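Local coordinates for protein glycosyl hydrolase (Rhizobium leguminosarum bv. trifolii, PDB 5NDX) that probably hydrolyses O-glycosidic bonds of alpha-L-iduronosides, as a family 39 glycoside hydrolase orthologous to human alpha-L-iduronidase, at residues A[21-26]-A[52-57]; A[43-48]-A[88-93]; A[47-52]-A[372-377]. The protein carries 2 engineered substitutions. All blocks are in the same frame, centred on the assembly; numbering follows the deposited sequence.

How the contacts relate
The three contacts cluster round the start of the beta/alpha (TIM) barrel. Contact 1 pairs its first two strands, 24-27 and 55-58; contact 2 sets the end of helix 36-45, which joins those strands, against the turn leading into the third strand, 91-95. Contacts 1 and 2 have centres about 8 Å apart and touch along the shared parallel sheet. Contact 3, its centre about 11 Å from contact 1 and 12 Å from contact 2, ties loop 47-52 to segment 372-377 at the end of helix 364-372. Contacts 2 and 3 share Gly47 and Leu48. Gly52 belongs to contacts 1 and 3, so one loop connects the N-terminal starts of the strands, where one 8U8 binds, to the neighbouring sheet.

Contact 1: residues A[21-26]-A[52-57]; sequences FWRGTG and GIKFLR. With 8U8 ((2~{R},3~{S},4~{S},5~{R},6~{S})-6-(4-methyl-2-oxidanylidene-chromen-7-yl)oxy-3,4,5-tris(oxidanyl)oxane-2-carboxylic acid), chain N; SO4 (sulfate ion), chain B.
Arg23 and Lys54 cross obliquely just ahead of the first two barrel strands, both turning their charged ends to the sugar of bound 8U8. Arg23 holds CG anti to its carbonyl carbon and bends at chi2 and chi3, with CG pressed to 3.0 Å from Gly52 O. Its guanidinium meets the sugar edge-on: NH1 donates to 8U8 O4 at 3.3 Å and, at 2.7 Å, to O3 of a sulfate, probably from the crystallisation liquor. Lys54 is fully extended, CG anti to the backbone N (chi1 -177°), which brings NZ to 2.8 Å from 8U8 O3. The like charges Arg23 NH2 and Lys54 NZ stand 4.5 Å apart, but one water accepts from both. The coumarin brings its C7-C8 edge over one face of the Phe55 ring, the planes steeply inclined, CE2 3.4 Å from 8U8 C8; Lys54 CG covers the other face, offset toward the rim. An alanine in place of Arg23 would remove the NH1 donor to O4, leaving the weak bond from Lys54 NZ, and would probably loosen the hold on that hydroxyl.

In the backbone, Arg23 O takes two N-H groups, Phe55 N in the carbonyl plane and Lys54 N from above it. Parallel pairing continues with Thr25 N to Phe55 O and Arg57 N to Thr25 O, with Thr25 CG2 alongside Leu56 CD2.

Arg57, salt-bridged to Glu142 and Glu95, points toward Gln146, the altered position of the predicted proton donor, and another 8U8. Strands 24-27 and 55-58 flank helix 36-45 in a beta-alpha-beta unit; Ile53 packs on helix 364-372, and Trp22 on it and helix 282-300.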
loop_
_atom_site.group_PDB
_atom_site.type_symbol
_atom_site.label_atom_id
_atom_site.label_comp_id
_atom_site.label_asym_id
_atom_site.label_seq_id
_atom_site.Cartn_x
_atom_site.Cartn_y
_atom_site.Cartn_z
ATOM N N PHE A 21 1.712 2.404 9.998
ATOM C CA PHE A 21 0.511 1.651 10.242
ATOM C C PHE A 21 -0.426 1.454 9.024
ATOM O O PHE A 21 -1.545 0.969 9.187
ATOM C CB PHE A 21 -0.250 2.311 11.417
ATOM C CG PHE A 21 -0.685 3.746 11.154
ATOM C CD1 PHE A 21 -1.811 4.023 10.405
ATOM C CD2 PHE A 21 0.058 4.807 11.634
ATOM C CE1 PHE A 21 -2.183 5.344 10.138
ATOM C CE2 PHE A 21 -0.296 6.140 11.375
ATOM C CZ PHE A 21 -1.418 6.400 10.647
ATOM N N TRP A 22 0.022 1.839 7.832
ATOM C CA TRP A 22 -0.784 1.949 6.625
ATOM C C TRP A 22 -0.318 0.973 5.551
ATOM O O TRP A 22 -0.606 1.189 4.360
ATOM C CB TRP A 22 -0.668 3.365 6.026
ATOM C CG TRP A 22 0.789 3.717 5.790
ATOM C CD1 TRP A 22 1.587 3.331 4.736
ATOM C CD2 TRP A 22 1.618 4.454 6.673
ATOM N NE1 TRP A 22 2.840 3.843 4.901
ATOM C CE2 TRP A 22 2.895 4.509 6.097
ATOM C CE3 TRP A 22 1.392 5.104 7.893
ATOM C CZ2 TRP A 22 3.961 5.188 6.702
ATOM C CZ3 TRP A 22 2.440 5.771 8.497
ATOM C CH2 TRP A 22 3.710 5.831 7.883
ATOM N N ARG A 23 0.362 -0.099 5.940
ATOM C CA ARG A 23 1.141 -0.888 4.967
ATOM C C ARG A 23 0.301 -2.037 4.418
ATOM O O ARG A 23 0.582 -3.221 4.606
ATOM C CB ARG A 23 2.471 -1.343 5.539
ATOM C CG ARG A 23 3.494 -0.220 5.763
ATOM C CD ARG A 23 4.329 -0.340 7.049
ATOM N NE ARG A 23 4.939 -1.491 7.030
ATOM C CZ ARG A 23 5.175 -2.432 7.913
ATOM N NH1 ARG A 23 5.057 -2.437 9.246
ATOM N NH2 ARG A 23 5.775 -3.415 7.285
ATOM N N GLY A 24 -0.737 -1.656 3.709
ATOM C CA GLY A 24 -1.711 -2.599 3.179
ATOM C C GLY A 24 -2.474 -2.035 2.031
ATOM O O GLY A 24 -2.703 -0.820 1.950
ATOM N N THR A 25 -2.882 -2.904 1.130
ATOM C CA THR A 25 -3.809 -2.536 0.082
ATOM C C THR A 25 -4.732 -3.741 -0.152
ATOM O O THR A 25 -4.676 -4.753 0.555
ATOM C CB THR A 25 -3.087 -2.042 -1.228
ATOM O OG1 THR A 25 -4.056 -1.635 -2.215
ATOM C CG2 THR A 25 -2.252 -3.116 -1.850
ATOM N N GLY A 26 -5.602 -3.608 -1.118
ATOM C CA GLY A 26 -6.551 -4.634 -1.380
ATOM C C GLY A 26 -7.268 -4.437 -2.696
ATOM O O GLY A 26 -7.101 -3.411 -3.378
ATOM N N GLY A 52 7.137 -1.854 2.736
ATOM C CA GLY A 52 6.284 -0.631 2.645
ATOM C C GLY A 52 4.828 -0.941 2.344
ATOM O O GLY A 52 3.934 -0.204 2.765
ATOM N N ILE A 53 4.589 -2.033 1.614
ATOM C CA ILE A 53 3.278 -2.699 1.647
ATOM C C ILE A 53 3.510 -4.149 2.038
ATOM O O ILE A 53 4.328 -4.844 1.424
ATOM C CB ILE A 53 2.525 -2.637 0.301
ATOM C CG1 ILE A 53 2.148 -1.178 -0.029
ATOM C CG2 ILE A 53 1.213 -3.426 0.385
ATOM C CD1 ILE A 53 1.681 -1.009 -1.461
ATOM N N LYS A 54 2.759 -4.586 3.034
ATOM C CA LYS A 54 2.963 -5.896 3.659
ATOM C C LYS A 54 1.751 -6.818 3.557
ATOM O O LYS A 54 1.946 -8.026 3.421
ATOM C CB LYS A 54 3.337 -5.695 5.104
ATOM C CG LYS A 54 3.664 -6.948 5.895
ATOM C CD LYS A 54 4.195 -6.552 7.263
ATOM C CE LYS A 54 4.498 -7.810 8.113
ATOM N NZ LYS A 54 5.200 -7.341 9.355
ATOM N N PHE A 55 0.534 -6.260 3.644
ATOM C CA PHE A 55 -0.710 -7.024 3.649
ATOM C C PHE A 55 -1.571 -6.752 2.429
ATOM O O PHE A 55 -1.655 -5.608 1.978
ATOM C CB PHE A 55 -1.501 -6.741 4.927
ATOM C CG PHE A 55 -0.780 -7.165 6.183
ATOM C CD1 PHE A 55 -0.823 -8.492 6.598
ATOM C CD2 PHE A 55 -0.072 -6.279 6.903
ATOM C CE1 PHE A 55 -0.136 -8.908 7.727
ATOM C CE2 PHE A 55 0.624 -6.674 8.051
ATOM C CZ PHE A 55 0.582 -8.009 8.468
ATOM N N LEU A 56 -2.173 -7.808 1.884
ATOM C CA LEU A 56 -3.183 -7.709 0.848
ATOM C C LEU A 56 -4.497 -8.219 1.393
ATOM O O LEU A 56 -4.542 -9.334 1.933
ATOM C CB LEU A 56 -2.828 -8.588 -0.331
ATOM C CG LEU A 56 -1.716 -8.227 -1.244
ATOM C CD1 LEU A 56 -1.709 -9.198 -2.413
ATOM C CD2 LEU A 56 -1.885 -6.795 -1.756
ATOM N N ARG A 57 -5.538 -7.436 1.230
ATOM C CA ARG A 57 -6.869 -7.752 1.708
ATOM C C ARG A 57 -7.698 -8.033 0.457
ATOM O O ARG A 57 -8.161 -7.112 -0.230
ATOM C CB ARG A 57 -7.450 -6.614 2.516
ATOM C CG ARG A 57 -8.864 -6.859 3.033
ATOM C CD ARG A 57 -9.263 -5.877 4.143
ATOM N NE ARG A 57 -10.552 -5.315 3.824
ATOM C CZ ARG A 57 -11.725 -5.724 4.260
ATOM N NH1 ARG A 57 -11.837 -6.713 5.104
ATOM N NH2 ARG A 57 -12.802 -5.135 3.835
HETATM C C15 8U8 N . -5.684 -6.427 11.228
HETATM C C13 8U8 N . -4.721 -6.088 12.182
HETATM C C14 8U8 N . -5.017 -6.186 13.535
HETATM C C16 8U8 N . -4.038 -5.926 14.483
HETATM O O9 8U8 N . -4.330 -5.964 15.671
HETATM O O8 8U8 N . -2.804 -5.499 14.100
HETATM C C11 8U8 N . -2.483 -5.447 12.791
HETATM C C10 8U8 N . -1.183 -5.104 12.514
HETATM C C12 8U8 N . -3.422 -5.727 11.809
HETATM C C7 8U8 N . -3.000 -5.662 10.481
HETATM C C8 8U8 N . -1.686 -5.306 10.195
HETATM C C9 8U8 N . -0.759 -5.034 11.204
HETATM O O2 8U8 N . 0.529 -4.705 10.866
HETATM C C5 8U8 N . 1.579 -4.871 11.856
HETATM O O1 8U8 N . 1.526 -3.607 12.541
HETATM C C1 8U8 N . 2.539 -3.325 13.534
HETATM C C6 8U8 N . 2.443 -4.308 14.753
HETATM O O7 8U8 N . 1.349 -4.851 15.007
HETATM O O6 8U8 N . 3.496 -4.541 15.365
HETATM C C2 8U8 N . 3.880 -3.426 12.811
HETATM O O5 8U8 N . 5.006 -3.129 13.695
HETATM C C3 8U8 N . 4.037 -4.829 12.180
HETATM O O4 8U8 N . 5.241 -4.839 11.459
HETATM C C4 8U8 N . 2.896 -5.087 11.195
HETATM O O3 8U8 N . 2.944 -6.415 10.669
HETATM S S SO4 B . 6.539 -0.443 11.624
HETATM O O1 SO4 B . 6.828 0.839 12.291
HETATM O O2 SO4 B . 7.558 -0.695 10.571
HETATM O O3 SO4 B . 5.149 -0.523 11.107
HETATM O O4 SO4 B . 6.666 -1.516 12.646
HETATM O O HOH W 1 4.375 2.630 2.901
HETATM O O HOH W 2 7.155 -5.327 8.600
#

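Contact 2: residues A[43-48]-A[88-93]; sequences AYIGGL and HRLKPF
In the beta/alpha barrel, this contact sets the end of helix 36-45 against the turn that carries the chain from helix 76-87 into strand 91-95. That turn is a Schellman motif, with Arg89 at its C-prime position and a positive phi of 60°. Gly46 is at the centre: its CA approaches His88 O at 3.4 Å in a CA-H...O contact, and a side chain here would run straight into that oxygen, so the close approach depends on glycine. On one flank the His88 ring leans obliquely on the helix backbone, CD2 3.7 Å from Ala43 CA, while ND1 bonds back to Val84 O of its own helix. On the apolar flank Ile45 and Leu90 cross at about a right angle, Ile45 CG2 touching Leu90 CD1 at 4.0 Å; Leu90 holds CG anti to its carbonyl carbon (chi1 -66°), which points the methyl pair at the helix end.

Arg89 bends at chi3, which brings its guanidinium obliquely beside Gly46, NH2 3.2 Å from Gly46 O; NH2 is bonded to Trp556 O. Strand 549-557 covers part of this buried contact, Met553 meeting Ala43 and Phe555 the His88 ring. The contacting residues lie away from the ligand sites, although Phe93, farther along the same segment, lines one. A water bridges the two segments: it donates to Gly46 O at 2.7 Å and accepts from Arg89 NE at 3.3 Å.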
loop_
_atom_site.group_PDB
_atom_site.type_symbol
_atom_site.label_atom_id
_atom_site.label_comp_id
_atom_site.label_asym_id
_atom_site.label_seq_id
_atom_site.Cartn_x
_atom_site.Cartn_y
_atom_site.Cartn_z
ATOM N N ALA A 43 5.046 -7.800 -7.915
ATOM C CA ALA A 43 6.468 -7.486 -7.862
ATOM C C ALA A 43 6.681 -6.048 -7.434
ATOM O O ALA A 43 7.542 -5.780 -6.597
ATOM C CB ALA A 43 7.090 -7.702 -9.234
ATOM N N TYR A 44 5.921 -5.099 -8.024
ATOM C CA TYR A 44 6.063 -3.699 -7.559
ATOM C C TYR A 44 5.555 -3.527 -6.145
ATOM O O TYR A 44 6.195 -2.845 -5.349
ATOM C CB TYR A 44 5.304 -2.710 -8.403
ATOM C CG TYR A 44 5.626 -2.669 -9.842
ATOM C CD1 TYR A 44 6.624 -1.841 -10.374
ATOM C CD2 TYR A 44 4.904 -3.462 -10.706
ATOM C CE1 TYR A 44 6.827 -1.785 -11.749
ATOM C CE2 TYR A 44 5.149 -3.445 -12.040
ATOM C CZ TYR A 44 6.097 -2.618 -12.564
ATOM O OH TYR A 44 6.199 -2.723 -13.942
ATOM N N ILE A 45 4.423 -4.172 -5.822
ATOM C CA ILE A 45 3.791 -4.029 -4.506
ATOM C C ILE A 45 4.670 -4.626 -3.392
ATOM O O ILE A 45 4.807 -4.034 -2.330
ATOM C CB ILE A 45 2.405 -4.651 -4.488
ATOM C CG1 ILE A 45 1.477 -3.869 -5.410
ATOM C CG2 ILE A 45 1.829 -4.692 -3.079
ATOM C CD1 ILE A 45 0.226 -4.656 -5.796
ATOM N N GLY A 46 5.320 -5.751 -3.661
ATOM C CA GLY A 46 6.244 -6.349 -2.695
ATOM C C GLY A 46 7.636 -5.754 -2.657
ATOM O O GLY A 46 8.460 -6.205 -1.898
ATOM N N GLY A 47 7.938 -4.841 -3.540
ATOM C CA GLY A 47 9.262 -4.245 -3.617
ATOM C C GLY A 47 9.520 -2.927 -2.906
ATOM O O GLY A 47 10.591 -2.377 -3.087
ATOM N N LEU A 48 8.577 -2.426 -2.108
ATOM C CA LEU A 48 8.715 -1.137 -1.429
ATOM C C LEU A 48 9.727 -1.255 -0.317
ATOM O O LEU A 48 9.877 -2.291 0.263
ATOM C CB LEU A 48 7.403 -0.590 -0.867
ATOM C CG LEU A 48 6.459 0.147 -1.817
ATOM C CD1 LEU A 48 5.787 -0.803 -2.730
ATOM C CD2 LEU A 48 5.367 0.914 -1.083
ATOM N N HIS A 88 5.975 -12.968 -3.257
ATOM C CA HIS A 88 6.351 -11.535 -3.336
ATOM C C HIS A 88 6.414 -10.837 -1.978
ATOM O O HIS A 88 6.301 -9.614 -1.913
ATOM C CB HIS A 88 5.403 -10.841 -4.289
ATOM C CG HIS A 88 5.579 -11.312 -5.680
ATOM N ND1 HIS A 88 4.839 -12.343 -6.205
ATOM C CD2 HIS A 88 6.491 -10.982 -6.619
ATOM C CE1 HIS A 88 5.246 -12.588 -7.438
ATOM N NE2 HIS A 88 6.252 -11.780 -7.715
ATOM N N ARG A 89 6.592 -11.628 -0.908
ATOM C CA ARG A 89 6.744 -11.136 0.445
ATOM C C ARG A 89 5.537 -10.351 0.895
ATOM O O ARG A 89 5.658 -9.332 1.530
ATOM C CB ARG A 89 8.047 -10.315 0.578
ATOM C CG ARG A 89 9.292 -11.067 0.044
ATOM C CD ARG A 89 10.603 -10.347 0.391
ATOM N NE ARG A 89 10.721 -9.048 -0.307
ATOM C CZ ARG A 89 11.305 -8.839 -1.496
ATOM N NH1 ARG A 89 11.837 -9.850 -2.172
ATOM N NH2 ARG A 89 11.356 -7.608 -2.028
ATOM N N LEU A 90 4.358 -10.827 0.546
ATOM C CA LEU A 90 3.116 -10.232 0.976
ATOM C C LEU A 90 2.381 -11.259 1.835
ATOM O O LEU A 90 2.548 -12.456 1.643
ATOM C CB LEU A 90 2.318 -9.818 -0.228
ATOM C CG LEU A 90 3.028 -8.676 -0.993
ATOM C CD1 LEU A 90 2.464 -8.531 -2.385
ATOM C CD2 LEU A 90 2.960 -7.350 -0.231
ATOM N N LYS A 91 1.590 -10.770 2.775
ATOM C CA LYS A 91 0.788 -11.587 3.653
ATOM C C LYS A 91 -0.665 -11.306 3.448
ATOM O O LYS A 91 -1.043 -10.169 3.277
ATOM C CB LYS A 91 1.142 -11.268 5.101
ATOM C CG LYS A 91 2.628 -11.552 5.397
ATOM C CD LYS A 91 3.074 -11.011 6.709
ATOM C CE LYS A 91 4.591 -11.194 6.927
ATOM N NZ LYS A 91 4.871 -12.635 6.978
ATOM N N PRO A 92 -1.516 -12.334 3.550
ATOM C CA PRO A 92 -2.921 -12.022 3.449
ATOM C C PRO A 92 -3.520 -11.405 4.727
ATOM O O PRO A 92 -3.258 -11.850 5.855
ATOM C CB PRO A 92 -3.541 -13.383 3.143
ATOM C CG PRO A 92 -2.608 -14.341 3.737
ATOM C CD PRO A 92 -1.272 -13.782 3.427
ATOM N N PHE A 93 -4.326 -10.377 4.515
ATOM C CA PHE A 93 -5.279 -9.904 5.501
ATOM C C PHE A 93 -6.524 -10.663 5.041
ATOM O O PHE A 93 -7.215 -10.237 4.123
ATOM C CB PHE A 93 -5.398 -8.376 5.430
ATOM C CG PHE A 93 -6.284 -7.746 6.463
ATOM C CD1 PHE A 93 -6.874 -8.459 7.493
ATOM C CD2 PHE A 93 -6.544 -6.372 6.379
ATOM C CE1 PHE A 93 -7.708 -7.835 8.414
ATOM C CE2 PHE A 93 -7.381 -5.754 7.289
ATOM C CZ PHE A 93 -7.944 -6.478 8.331
HETATM O O HOH W 3 8.691 -6.655 0.713
#

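Contact 3: residues A[47-52]-A[372-377]; sequences GLPNEG and LATLGD
This is a small, partly buried loop-to-loop contact at the border between the beta/alpha barrel and the mixed beta sheet beside it. Segment 47-52 belongs to the connection between helix 36-45 and strand 55-58 of the barrel, whereas 372-377 starts at the end of helix 364-372 and runs toward strand 378-385 of the mixed sheet. The second segment opens with a type I beta turn from Leu372 to Leu375, closed by the bond from Leu375 N to Leu372 O, and this turn presents Ala373 to the loop.

The methyl of Ala373 is at the centre of the contact. Its CB sits 3.5 Å from Gly52 CA and 3.4 Å from Pro49 O, so it bears mainly on backbone. Pro49 CD meets the same methyl at 4.1 Å, and Leu48 CB brushes it more loosely at 4.4 Å. Gly52 has to be bare on this side, since a CB there would overlap that of Ala373. Farther out, the rim of the proline ring reaches the turn through Pro49 CG, 4.3 Å from Thr374 CG2; the Thr374 hydroxyl is turned to other partners, Leu371 O and Ser408.

Asn50 and Glu51 both adopt left-handed backbone conformations (phi 56° and 53°), which double the loop back so that Gly52 returns to Ala373. Arg20 clamps the two segments from outside, bonding to Ala373 O through NH1 and to Asn50 O through NH2; Trp22 packs on Leu372 and Leu375. Asn50 holds CG anti to its backbone N (chi1 -167°), which directs ND2 to a water between the segments. That single water joins both sides, accepting from Asn50 ND2 at 3.0 Å and donating to Ala373 O and Leu375 O, each at 2.7 Å.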
loop_
_atom_site.group_PDB
_atom_site.type_symbol
_atom_site.label_atom_id
_atom_site.label_comp_id
_atom_site.label_asym_id
_atom_site.label_seq_id
_atom_site.Cartn_x
_atom_site.Cartn_y
_atom_site.Cartn_z
ATOM N N GLY A 47 7.938 -4.841 -3.540
ATOM C CA GLY A 47 9.262 -4.245 -3.617
ATOM C C GLY A 47 9.520 -2.927 -2.906
ATOM O O GLY A 47 10.591 -2.377 -3.087
ATOM N N LEU A 48 8.577 -2.426 -2.108
ATOM C CA LEU A 48 8.715 -1.137 -1.429
ATOM C C LEU A 48 9.727 -1.255 -0.317
ATOM O O LEU A 48 9.877 -2.291 0.263
ATOM C CB LEU A 48 7.403 -0.590 -0.867
ATOM C CG LEU A 48 6.459 0.147 -1.817
ATOM C CD1 LEU A 48 5.787 -0.803 -2.730
ATOM C CD2 LEU A 48 5.367 0.914 -1.083
ATOM N N PRO A 49 10.414 -0.160 0.013
ATOM C CA PRO A 49 11.420 -0.243 1.082
ATOM C C PRO A 49 10.819 -0.767 2.359
ATOM O O PRO A 49 9.718 -0.343 2.730
ATOM C CB PRO A 49 11.826 1.199 1.283
ATOM C CG PRO A 49 11.541 1.873 -0.013
ATOM C CD PRO A 49 10.402 1.142 -0.647
ATOM N N ASN A 50 11.512 -1.698 3.013
ATOM C CA ASN A 50 11.168 -2.100 4.364
ATOM C C ASN A 50 9.726 -2.589 4.519
ATOM O O ASN A 50 8.995 -2.147 5.404
ATOM C CB ASN A 50 11.429 -0.888 5.328
ATOM C CG ASN A 50 11.400 -1.288 6.816
ATOM O OD1 ASN A 50 11.358 -2.460 7.149
ATOM N ND2 ASN A 50 11.416 -0.287 7.724
ATOM N N GLU A 51 9.312 -3.470 3.625
ATOM C CA GLU A 51 7.949 -3.979 3.608
ATOM C C GLU A 51 6.907 -2.837 3.596
ATOM O O GLU A 51 5.914 -2.859 4.324
ATOM C CB GLU A 51 7.733 -4.962 4.778
ATOM C CG GLU A 51 8.681 -6.200 4.761
ATOM C CD GLU A 51 8.352 -7.125 5.964
ATOM O OE1 GLU A 51 8.671 -6.751 7.098
ATOM O OE2 GLU A 51 7.607 -8.090 5.816
ATOM N N GLY A 52 7.137 -1.854 2.736
ATOM C CA GLY A 52 6.284 -0.631 2.645
ATOM C C GLY A 52 4.828 -0.941 2.344
ATOM O O GLY A 52 3.934 -0.204 2.765
ATOM N N LEU A 372 6.483 7.100 1.822
ATOM C CA LEU A 372 6.099 6.885 3.224
ATOM C C LEU A 372 6.799 5.636 3.857
ATOM O O LEU A 372 7.037 5.596 5.081
ATOM C CB LEU A 372 4.572 6.764 3.352
ATOM C CG LEU A 372 3.753 8.008 3.013
ATOM C CD1 LEU A 372 2.295 7.671 2.809
ATOM C CD2 LEU A 372 3.852 8.995 4.134
ATOM N N ALA A 373 7.150 4.663 3.017
ATOM C CA ALA A 373 7.769 3.432 3.465
ATOM C C ALA A 373 9.148 3.695 4.050
ATOM O O ALA A 373 9.600 2.884 4.826
ATOM C CB ALA A 373 7.899 2.462 2.315
ATOM N N THR A 374 9.788 4.818 3.679
ATOM C CA THR A 374 11.104 5.191 4.204
ATOM C C THR A 374 11.123 5.762 5.587
ATOM O O THR A 374 12.204 6.081 6.081
ATOM C CB THR A 374 11.821 6.224 3.292
ATOM O OG1 THR A 374 11.155 7.515 3.353
ATOM C CG2 THR A 374 11.855 5.721 1.869
ATOM N N LEU A 375 9.962 5.966 6.208
ATOM C CA LEU A 375 9.932 6.578 7.506
ATOM C C LEU A 375 10.559 5.664 8.566
ATOM O O LEU A 375 10.615 4.457 8.412
ATOM C CB LEU A 375 8.518 6.968 7.894
ATOM C CG LEU A 375 7.953 8.206 7.162
ATOM C CD1 LEU A 375 6.435 8.290 7.245
ATOM C CD2 LEU A 375 8.589 9.469 7.693
ATOM N N GLY A 376 11.074 6.305 9.600
ATOM C CA GLY A 376 11.734 5.651 10.702
ATOM C C GLY A 376 10.821 5.169 11.802
ATOM O O GLY A 376 9.624 5.050 11.600
ATOM N N ASP A 377 11.403 4.889 12.978
ATOM C CA ASP A 377 10.661 4.186 14.033
ATOM C C ASP A 377 10.466 5.061 15.273
ATOM O O ASP A 377 9.926 4.602 16.291
ATOM C CB ASP A 377 11.348 2.880 14.400
ATOM C CG ASP A 377 12.748 3.111 15.044
ATOM O OD1 ASP A 377 13.205 4.279 15.295
ATOM O OD2 ASP A 377 13.414 2.086 15.266
HETATM O O HOH W 4 11.493 2.531 6.728
#